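Local coordinates for amine oxidase domain-containing protein (Pyrococcus furiosus, PDB 3NRN), which is of unknown function but binds AMP and probably acts as an oxidoreductase related to flavin-containing amine oxidases, at residues A[33-38]-A[190-195]; A[11-16]-A[197-202]; A[64-69]-A[76-81]. All coordinates share one frame; numbering follows the deposited sequence.

Contact 1: A[33-38]-A[190-195]; sequences AMIGGR and AVIDEL. With AMP (adenosine monophosphate), chain B.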
loop_
_atom_site.group_PDB
_atom_site.type_symbol
_atom_site.label_atom_id
_atom_site.label_comp_id
_atom_site.label_asym_id
_atom_site.label_seq_id
_atom_site.Cartn_x
_atom_site.Cartn_y
_atom_site.Cartn_z
ATOM N N ALA A 33 -0.807 -17.721 -12.475
ATOM C CA ALA A 33 0.264 -18.708 -12.414
ATOM C C ALA A 33 1.394 -18.274 -11.491
ATOM O O ALA A 33 2.324 -19.040 -11.247
ATOM C CB ALA A 33 0.806 -18.972 -13.814
HETATM N N MSE A 34 1.307 -17.046 -10.981
HETATM C CA MSE A 34 2.330 -16.512 -10.091
HETATM C C MSE A 34 1.710 -15.829 -8.871
HETATM O O MSE A 34 0.608 -15.293 -8.938
HETATM C CB MSE A 34 3.223 -15.512 -10.840
HETATM C CG MSE A 34 2.725 -14.064 -10.819
HETATM SE SE MSE A 34 3.861 -12.894 -11.624
HETATM C CE MSE A 34 5.247 -12.879 -10.456
ATOM N N ILE A 35 2.432 -15.849 -7.757
ATOM C CA ILE A 35 1.962 -15.237 -6.520
ATOM C C ILE A 35 2.540 -13.834 -6.371
ATOM O O ILE A 35 3.448 -13.454 -7.106
ATOM C CB ILE A 35 2.384 -16.082 -5.292
ATOM C CG1 ILE A 35 3.911 -16.190 -5.227
ATOM C CG2 ILE A 35 1.771 -17.468 -5.383
ATOM C CD1 ILE A 35 4.428 -16.974 -4.027
ATOM N N GLY A 36 2.002 -13.059 -5.432
ATOM C CA GLY A 36 2.522 -11.720 -5.209
ATOM C C GLY A 36 1.577 -10.582 -5.535
ATOM O O GLY A 36 1.723 -9.476 -5.006
ATOM N N GLY A 37 0.619 -10.850 -6.416
ATOM C CA GLY A 37 -0.346 -9.838 -6.803
ATOM C C GLY A 37 0.280 -8.518 -7.212
ATOM O O GLY A 37 1.137 -8.465 -8.093
ATOM N N ARG A 38 -0.138 -7.444 -6.555
ATOM C CA ARG A 38 0.377 -6.123 -6.867
ATOM C C ARG A 38 1.553 -5.703 -5.997
ATOM O O ARG A 38 1.844 -4.514 -5.861
ATOM C CB ARG A 38 -0.750 -5.091 -6.774
ATOM C CG ARG A 38 -1.917 -5.394 -7.717
ATOM C CD ARG A 38 -2.742 -4.152 -7.994
ATOM N NE ARG A 38 -3.174 -3.502 -6.763
ATOM C CZ ARG A 38 -4.073 -4.005 -5.929
ATOM N NH1 ARG A 38 -4.643 -5.164 -6.198
ATOM N NH2 ARG A 38 -4.393 -3.355 -4.818
ATOM N N ALA A 190 11.178 -9.544 -2.884
ATOM C CA ALA A 190 11.965 -10.057 -1.764
ATOM C C ALA A 190 11.028 -10.463 -0.631
ATOM O O ALA A 190 11.213 -11.491 0.012
ATOM C CB ALA A 190 12.947 -9.000 -1.276
ATOM N N VAL A 191 10.007 -9.652 -0.404
ATOM C CA VAL A 191 9.047 -9.941 0.645
ATOM C C VAL A 191 8.212 -11.171 0.295
ATOM O O VAL A 191 7.979 -12.049 1.131
ATOM C CB VAL A 191 8.124 -8.734 0.851
ATOM C CG1 VAL A 191 6.968 -9.101 1.767
ATOM C CG2 VAL A 191 8.930 -7.589 1.436
ATOM N N ILE A 192 7.767 -11.224 -0.950
ATOM C CA ILE A 192 6.953 -12.324 -1.422
ATOM C C ILE A 192 7.690 -13.653 -1.306
ATOM O O ILE A 192 7.115 -14.646 -0.862
ATOM C CB ILE A 192 6.545 -12.107 -2.891
ATOM C CG1 ILE A 192 5.804 -10.769 -3.034
ATOM C CG2 ILE A 192 5.702 -13.278 -3.368
ATOM C CD1 ILE A 192 4.543 -10.637 -2.187
ATOM N N ASP A 193 8.961 -13.670 -1.702
ATOM C CA ASP A 193 9.757 -14.898 -1.638
ATOM C C ASP A 193 9.876 -15.412 -0.205
ATOM O O ASP A 193 9.808 -16.615 0.044
ATOM C CB ASP A 193 11.154 -14.672 -2.233
ATOM C CG ASP A 193 11.118 -14.427 -3.738
ATOM O OD1 ASP A 193 10.213 -14.958 -4.418
ATOM O OD2 ASP A 193 12.010 -13.715 -4.246
ATOM N N GLU A 194 10.041 -14.497 0.742
ATOM C CA GLU A 194 10.152 -14.891 2.141
ATOM C C GLU A 194 8.838 -15.429 2.708
ATOM O O GLU A 194 8.839 -16.409 3.453
ATOM C CB GLU A 194 10.657 -13.713 2.980
ATOM C CG GLU A 194 12.173 -13.575 2.962
ATOM C CD GLU A 194 12.865 -14.766 3.626
ATOM O OE1 GLU A 194 12.964 -14.787 4.872
ATOM O OE2 GLU A 194 13.294 -15.685 2.902
ATOM N N LEU A 195 7.715 -14.805 2.357
ATOM C CA LEU A 195 6.427 -15.277 2.859
ATOM C C LEU A 195 6.113 -16.659 2.286
ATOM O O LEU A 195 5.553 -17.510 2.979
ATOM C CB LEU A 195 5.306 -14.283 2.506
ATOM C CG LEU A 195 5.424 -12.893 3.157
ATOM C CD1 LEU A 195 4.287 -12.000 2.695
ATOM C CD2 LEU A 195 5.414 -13.024 4.691
HETATM P P AMP B . -3.636 -8.180 -4.625
HETATM O O1P AMP B . -4.162 -8.354 -3.214
HETATM O O2P AMP B . -4.675 -7.438 -5.462
HETATM O O3P AMP B . -2.239 -7.710 -4.708
HETATM O "O5'" AMP B . -3.737 -9.701 -5.110
HETATM C "C5'" AMP B . -4.934 -10.444 -4.853
HETATM C "C4'" AMP B . -4.644 -11.786 -5.510
HETATM O "O4'" AMP B . -5.840 -12.544 -5.713
HETATM C "C3'" AMP B . -3.961 -11.691 -6.864
HETATM O "O3'" AMP B . -2.775 -12.499 -6.719
HETATM C "C2'" AMP B . -5.002 -12.309 -7.821
HETATM O "O2'" AMP B . -4.477 -13.016 -8.963
HETATM C "C1'" AMP B . -5.698 -13.279 -6.884
HETATM N N9 AMP B . -7.109 -13.568 -7.209
HETATM C C8 AMP B . -8.057 -12.698 -7.645
HETATM N N7 AMP B . -9.253 -13.337 -7.745
HETATM C C5 AMP B . -9.078 -14.590 -7.300
HETATM C C6 AMP B . -9.952 -15.762 -7.162
HETATM N N6 AMP B . -11.259 -15.647 -7.525
HETATM N N1 AMP B . -9.385 -16.890 -6.667
HETATM C C2 AMP B . -8.064 -16.932 -6.278
HETATM N N3 AMP B . -7.183 -15.911 -6.430
HETATM C C4 AMP B . -7.659 -14.747 -6.937
#
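Ile192, on helix 188-200, reaches the loop 33-38 with two branches, one against the side chain of Ile35 and the other over the backbone of Gly36. The closest pair of alpha carbons, those of Gly36 and Ile192, is 5.9 Å apart, and CG1 and CD1 of Ile192 lie over Gly36 CA. Followed from its CB, which points toward the loop, Ile192 first sends CG2 to Ile35, where it lies 3.9 Å from Ile35 CG1 and 4.0 Å from Ile35 CD1. The two isoleucine side chains slide past each other in opposite directions. The second arm, CG1, stands anti to the carbonyl carbon (chi1 -57°) and passes 4.1 Å from Gly36 CA. At the tip, Ile192 CD1 comes to 3.8 Å from Gly36 CA, its nearest loop atom. Gly36 has a positive phi (114°), a conformation that glycine adopts readily.

This loop follows strand 25-29 of the parallel sheet. In this Rossmann-type, nucleotide-binding fold it passes helix 188-200 at Ile35 and Gly36 and reaches the AMP phosphate at Gly37 and Arg38. A backbone bond of Gly36 with Ala8 ties it to the glycine-rich turn. Two residues beyond Ile35, the path of Gly37 brings its CA to 3.5 Å from AMP O3P, and Arg38 N donates a nearly straight hydrogen bond to that same oxygen (2.8 Å, N-H...O angle 172°). The placement of the Arg38 guanidinium against the phosphate is doubtful, because NH1 is modelled too close to AMP O2P; its NH2 makes a salt bridge to Asp379. Elsewhere on AMP, Glu30 and Val212 supply further hydrogen bonds.

Contact 2: A[11-16]-A[197-202]; sequences GGLLAG and RIIMEN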
loop_
_atom_site.group_PDB
_atom_site.type_symbol
_atom_site.label_atom_id
_atom_site.label_comp_id
_atom_site.label_asym_id
_atom_site.label_seq_id
_atom_site.Cartn_x
_atom_site.Cartn_y
_atom_site.Cartn_z
ATOM N N GLY A 11 -1.490 -9.198 1.480
ATOM C CA GLY A 11 -2.338 -9.489 2.618
ATOM C C GLY A 11 -2.564 -10.988 2.822
ATOM O O GLY A 11 -2.434 -11.498 3.935
ATOM N N GLY A 12 -2.908 -11.695 1.748
ATOM C CA GLY A 12 -3.149 -13.128 1.853
ATOM C C GLY A 12 -1.920 -13.901 2.320
ATOM O O GLY A 12 -2.017 -14.765 3.189
ATOM N N LEU A 13 -0.764 -13.596 1.731
ATOM C CA LEU A 13 0.487 -14.268 2.087
ATOM C C LEU A 13 0.939 -13.940 3.517
ATOM O O LEU A 13 1.514 -14.790 4.195
ATOM C CB LEU A 13 1.580 -13.906 1.074
ATOM C CG LEU A 13 1.279 -14.414 -0.346
ATOM C CD1 LEU A 13 2.288 -13.846 -1.340
ATOM C CD2 LEU A 13 1.298 -15.943 -0.349
ATOM N N LEU A 14 0.675 -12.717 3.976
ATOM C CA LEU A 14 1.042 -12.335 5.343
ATOM C C LEU A 14 0.204 -13.163 6.321
ATOM O O LEU A 14 0.728 -13.737 7.272
ATOM C CB LEU A 14 0.788 -10.828 5.586
ATOM C CG LEU A 14 1.778 -9.834 4.952
ATOM C CD1 LEU A 14 1.246 -8.409 5.020
ATOM C CD2 LEU A 14 3.124 -9.931 5.682
ATOM N N ALA A 15 -1.103 -13.223 6.077
ATOM C CA ALA A 15 -1.999 -13.983 6.939
ATOM C C ALA A 15 -1.657 -15.471 6.916
ATOM O O ALA A 15 -1.613 -16.120 7.962
ATOM C CB ALA A 15 -3.433 -13.771 6.503
ATOM N N GLY A 16 -1.417 -16.003 5.719
ATOM C CA GLY A 16 -1.083 -17.410 5.583
ATOM C C GLY A 16 0.202 -17.758 6.313
ATOM O O GLY A 16 0.314 -18.804 6.956
ATOM N N ARG A 197 8.321 -18.917 1.384
ATOM C CA ARG A 197 9.198 -19.873 2.056
ATOM C C ARG A 197 8.654 -20.232 3.434
ATOM O O ARG A 197 8.665 -21.394 3.831
ATOM C CB ARG A 197 10.608 -19.291 2.213
ATOM C CG ARG A 197 11.507 -20.082 3.171
ATOM C CD ARG A 197 12.831 -19.369 3.426
ATOM N NE ARG A 197 12.682 -18.197 4.290
ATOM C CZ ARG A 197 12.365 -18.252 5.582
ATOM N NH1 ARG A 197 12.158 -19.422 6.169
ATOM N NH2 ARG A 197 12.266 -17.138 6.296
ATOM N N ILE A 198 8.180 -19.226 4.162
ATOM C CA ILE A 198 7.662 -19.442 5.505
ATOM C C ILE A 198 6.426 -20.328 5.512
ATOM O O ILE A 198 6.249 -21.158 6.410
ATOM C CB ILE A 198 7.343 -18.101 6.191
ATOM C CG1 ILE A 198 8.641 -17.323 6.416
ATOM C CG2 ILE A 198 6.616 -18.342 7.504
ATOM C CD1 ILE A 198 8.430 -15.876 6.802
ATOM N N ILE A 199 5.568 -20.145 4.519
ATOM C CA ILE A 199 4.353 -20.945 4.414
ATOM C C ILE A 199 4.686 -22.399 4.060
ATOM O O ILE A 199 4.130 -23.338 4.634
ATOM C CB ILE A 199 3.411 -20.386 3.318
ATOM C CG1 ILE A 199 2.932 -18.988 3.705
ATOM C CG2 ILE A 199 2.203 -21.307 3.133
ATOM C CD1 ILE A 199 2.082 -18.317 2.637
HETATM N N MSE A 200 5.599 -22.577 3.112
HETATM C CA MSE A 200 5.966 -23.920 2.682
HETATM C C MSE A 200 6.757 -24.683 3.740
HETATM O O MSE A 200 6.644 -25.902 3.838
HETATM C CB MSE A 200 6.744 -23.850 1.366
HETATM C CG MSE A 200 5.949 -23.204 0.230
HETATM SE SE MSE A 200 4.399 -24.078 -0.159
HETATM C CE MSE A 200 3.273 -23.407 1.007
ATOM N N GLU A 201 7.542 -23.974 4.544
ATOM C CA GLU A 201 8.319 -24.638 5.582
ATOM C C GLU A 201 7.483 -24.872 6.836
ATOM O O GLU A 201 7.950 -25.463 7.804
ATOM C CB GLU A 201 9.571 -23.820 5.915
ATOM C CG GLU A 201 10.405 -23.500 4.682
ATOM C CD GLU A 201 11.797 -22.995 5.002
ATOM O OE1 GLU A 201 11.968 -22.293 6.021
ATOM O OE2 GLU A 201 12.722 -23.289 4.213
ATOM N N ASN A 202 6.236 -24.419 6.817
ATOM C CA ASN A 202 5.364 -24.609 7.965
ATOM C C ASN A 202 4.125 -25.417 7.613
ATOM O O ASN A 202 3.017 -25.111 8.064
ATOM C CB ASN A 202 4.964 -23.260 8.560
ATOM C CG ASN A 202 6.056 -22.668 9.434
ATOM O OD1 ASN A 202 6.243 -23.085 10.573
ATOM N ND2 ASN A 202 6.788 -21.699 8.897
#
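Apolar packing joins the two segments, and Ile199 carries the whole of it on the side of helix 188-200, meeting Leu13 and Gly16 of helix 10-21. Its CB points toward the other helix, and CG1, anti to the carbonyl carbon (chi1 -64°), continues into an extended arm that ends beside Leu13. There Ile199 CD1 lies 3.9 Å from Leu13 CD2, with the two side chains crossing at about a right angle. The same methyl is also 3.9 Å from Leu13 O, so it rests on the backbone as well as on the leucine branch.

Side chain against bare backbone is the second kind of contact. Ile199 CG1 stands 4.0 Å from Gly16 C, and the alpha carbons of Gly16 and Ile199, the nearest pair, are 6.6 Å apart; both spacings show how closely the two helices approach here. Helix 10-21 is the one that follows strand 2-6 in the strand-turn-helix of the Rossmann-type fold. Its sequence fits a GxGxxG pattern, of which Gly7 and Gly9 line the AMP pocket, while Gly12 lies in the helix. Ala17 of helix 10-21 also touches Ile199, as does Ile206 of strand 205-207.

Polar bonds on the 197-202 side lie around that helix end and reach back to Glu194; none joins it to 11-16. Asn202 ND2 donates to Ile198 O (2.6 Å, N-H...O angle 170°), the donor tilted 16° from the carbonyl plane. Asn202 also touches Ala20 and Arg21 of helix 10-21. One turn apart, Arg197 NH1 and Glu201 OE1 form a salt bridge of 2.9 Å, though its finer geometry is less sure because Glu201 CG is modelled too close to Arg197 O. Arg197 NH2 has a second carboxylate partner in Glu194.

Contact 3: A[64-69]-A[76-81]; sequences PLAHLL and VEIVNS
Ile78 makes the apolar contact between strand 78-80 and helix 64-72, pushing the tip of its side chain between Ala66 and Leu69. A single methyl does the touching: Ile78 CD1 lies 4.2 Å from Ala66 CB and 4.3 Å from Leu69 CD1, ordinary van der Waals distances. CG1 is anti to the carbonyl carbon (chi1 -58°) and the arm beyond it is extended (chi2 168°), which carries CD1 away from the strand to the helix surface. Ala66 and Leu69 are three residues apart, so the methyl meets side chains from adjacent turns. The CB of Leu69 points toward the strand and that of Ile78 toward the helix, whereas Ala66 offers its methyl from the flank. The backbones stay well separated, with alpha carbons 8.0 Å apart for Ala66 and Ile78 and 7.7 Å for Leu69 and Val76.

The chain leaves helix 64-72 and, after a short loop, runs back past it as strand 78-80, an outermost strand of a three-stranded antiparallel sheet. Backbone bonds of Val79 with Leu183 and of Glu77 with Arg185 hold the strand beside 182-184. On the other outermost strand, Ile57 touches both Ile78 and Leu65, so apolar side chains link helix and sheet by a second route.

Polar interactions involve residues outside the pair. Glu77 OE1 forms a salt bridge with Arg185 NE, and Asn80 is held by Glu61 at its backbone N and by Asp62 at ND2.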
loop_
_atom_site.group_PDB
_atom_site.type_symbol
_atom_site.label_atom_id
_atom_site.label_comp_id
_atom_site.label_asym_id
_atom_site.label_seq_id
_atom_site.Cartn_x
_atom_site.Cartn_y
_atom_site.Cartn_z
ATOM N N PRO A 64 3.924 -1.247 10.788
ATOM C CA PRO A 64 3.245 -2.536 10.955
ATOM C C PRO A 64 3.792 -3.631 10.029
ATOM O O PRO A 64 3.968 -4.777 10.453
ATOM C CB PRO A 64 1.779 -2.203 10.647
ATOM C CG PRO A 64 1.670 -0.742 10.971
ATOM C CD PRO A 64 2.961 -0.187 10.433
ATOM N N LEU A 65 4.059 -3.286 8.771
ATOM C CA LEU A 65 4.555 -4.280 7.821
ATOM C C LEU A 65 5.919 -4.825 8.226
ATOM O O LEU A 65 6.120 -6.040 8.244
ATOM C CB LEU A 65 4.622 -3.710 6.395
ATOM C CG LEU A 65 5.126 -4.688 5.318
ATOM C CD1 LEU A 65 4.301 -5.983 5.345
ATOM C CD2 LEU A 65 5.030 -4.030 3.943
ATOM N N ALA A 66 6.856 -3.938 8.549
ATOM C CA ALA A 66 8.185 -4.391 8.968
ATOM C C ALA A 66 8.060 -5.241 10.226
ATOM O O ALA A 66 8.690 -6.292 10.331
ATOM C CB ALA A 66 9.097 -3.214 9.239
ATOM N N HIS A 67 7.234 -4.796 11.171
ATOM C CA HIS A 67 7.059 -5.549 12.409
ATOM C C HIS A 67 6.555 -6.959 12.134
ATOM O O HIS A 67 7.062 -7.922 12.700
ATOM C CB HIS A 67 6.080 -4.855 13.356
ATOM C CG HIS A 67 5.888 -5.587 14.649
ATOM N ND1 HIS A 67 6.928 -5.837 15.520
ATOM C CD2 HIS A 67 4.795 -6.173 15.193
ATOM C CE1 HIS A 67 6.485 -6.547 16.542
ATOM N NE2 HIS A 67 5.193 -6.766 16.368
ATOM N N LEU A 68 5.554 -7.068 11.267
ATOM C CA LEU A 68 4.986 -8.359 10.925
ATOM C C LEU A 68 6.023 -9.253 10.275
ATOM O O LEU A 68 6.102 -10.441 10.574
ATOM C CB LEU A 68 3.803 -8.206 9.969
ATOM C CG LEU A 68 2.388 -8.179 10.534
ATOM C CD1 LEU A 68 1.400 -8.280 9.360
ATOM C CD2 LEU A 68 2.187 -9.339 11.511
ATOM N N LEU A 69 6.811 -8.682 9.369
ATOM C CA LEU A 69 7.841 -9.460 8.699
ATOM C C LEU A 69 8.870 -9.949 9.720
ATOM O O LEU A 69 9.324 -11.093 9.650
ATOM C CB LEU A 69 8.516 -8.618 7.616
ATOM C CG LEU A 69 7.549 -8.185 6.509
ATOM C CD1 LEU A 69 8.219 -7.171 5.601
ATOM C CD2 LEU A 69 7.093 -9.416 5.721
ATOM N N VAL A 76 14.279 -9.788 5.397
ATOM C CA VAL A 76 14.143 -8.787 4.353
ATOM C C VAL A 76 14.871 -7.519 4.738
ATOM O O VAL A 76 14.689 -7.005 5.844
ATOM C CB VAL A 76 12.665 -8.450 4.100
ATOM C CG1 VAL A 76 12.551 -7.352 3.054
ATOM C CG2 VAL A 76 11.929 -9.695 3.644
ATOM N N GLU A 77 15.694 -7.010 3.828
ATOM C CA GLU A 77 16.441 -5.793 4.113
ATOM C C GLU A 77 15.692 -4.551 3.695
ATOM O O GLU A 77 15.518 -4.283 2.503
ATOM C CB GLU A 77 17.808 -5.806 3.430
ATOM C CG GLU A 77 18.541 -4.478 3.572
ATOM C CD GLU A 77 20.022 -4.587 3.291
ATOM O OE1 GLU A 77 20.386 -5.118 2.221
ATOM O OE2 GLU A 77 20.821 -4.137 4.140
ATOM N N ILE A 78 15.263 -3.795 4.702
ATOM C CA ILE A 78 14.522 -2.558 4.512
ATOM C C ILE A 78 15.354 -1.426 5.104
ATOM O O ILE A 78 15.705 -1.472 6.279
ATOM C CB ILE A 78 13.188 -2.603 5.271
ATOM C CG1 ILE A 78 12.357 -3.791 4.793
ATOM C CG2 ILE A 78 12.433 -1.289 5.077
ATOM C CD1 ILE A 78 11.155 -4.078 5.677
ATOM N N VAL A 79 15.651 -0.405 4.307
ATOM C CA VAL A 79 16.443 0.715 4.806
ATOM C C VAL A 79 15.684 2.036 4.714
ATOM O O VAL A 79 15.305 2.466 3.620
ATOM C CB VAL A 79 17.772 0.858 4.019
ATOM C CG1 VAL A 79 18.561 2.057 4.542
ATOM C CG2 VAL A 79 18.589 -0.427 4.134
ATOM N N ASN A 80 15.467 2.679 5.860
ATOM C CA ASN A 80 14.765 3.956 5.893
ATOM C C ASN A 80 15.449 5.002 5.025
ATOM O O ASN A 80 16.674 5.039 4.930
ATOM C CB ASN A 80 14.672 4.496 7.324
ATOM C CG ASN A 80 13.655 3.752 8.167
ATOM O OD1 ASN A 80 12.721 3.138 7.641
ATOM N ND2 ASN A 80 13.819 3.820 9.488
ATOM N N SER A 81 14.637 5.853 4.404
ATOM C CA SER A 81 15.119 6.930 3.543
ATOM C C SER A 81 15.968 7.930 4.333
ATOM O O SER A 81 15.537 8.376 5.397
ATOM C CB SER A 81 13.923 7.668 2.933
ATOM O OG SER A 81 13.121 6.803 2.155
#

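Overall arrangement
From the N terminus the chain first lays down helix 10-21, then loop 33-38, then helix 64-72 and strand 78-80. Contact 3 closes the shortest loop, between 64-69 and 76-81. Helix 188-200 then returns to close contact 1 through 190-195 and, further along, contact 2 through 197-202. The loops are nested, contact 3 within contact 1 and contact 1 within contact 2. Contacts 1 and 2 lie 10 Å apart between centres and meet where Leu195 CD1 packs 3.7 Å from Leu13 CB. Contact 3 joins both through Leu69, uniting the AMP-binding Rossmann-type region with the small antiparallel sheet.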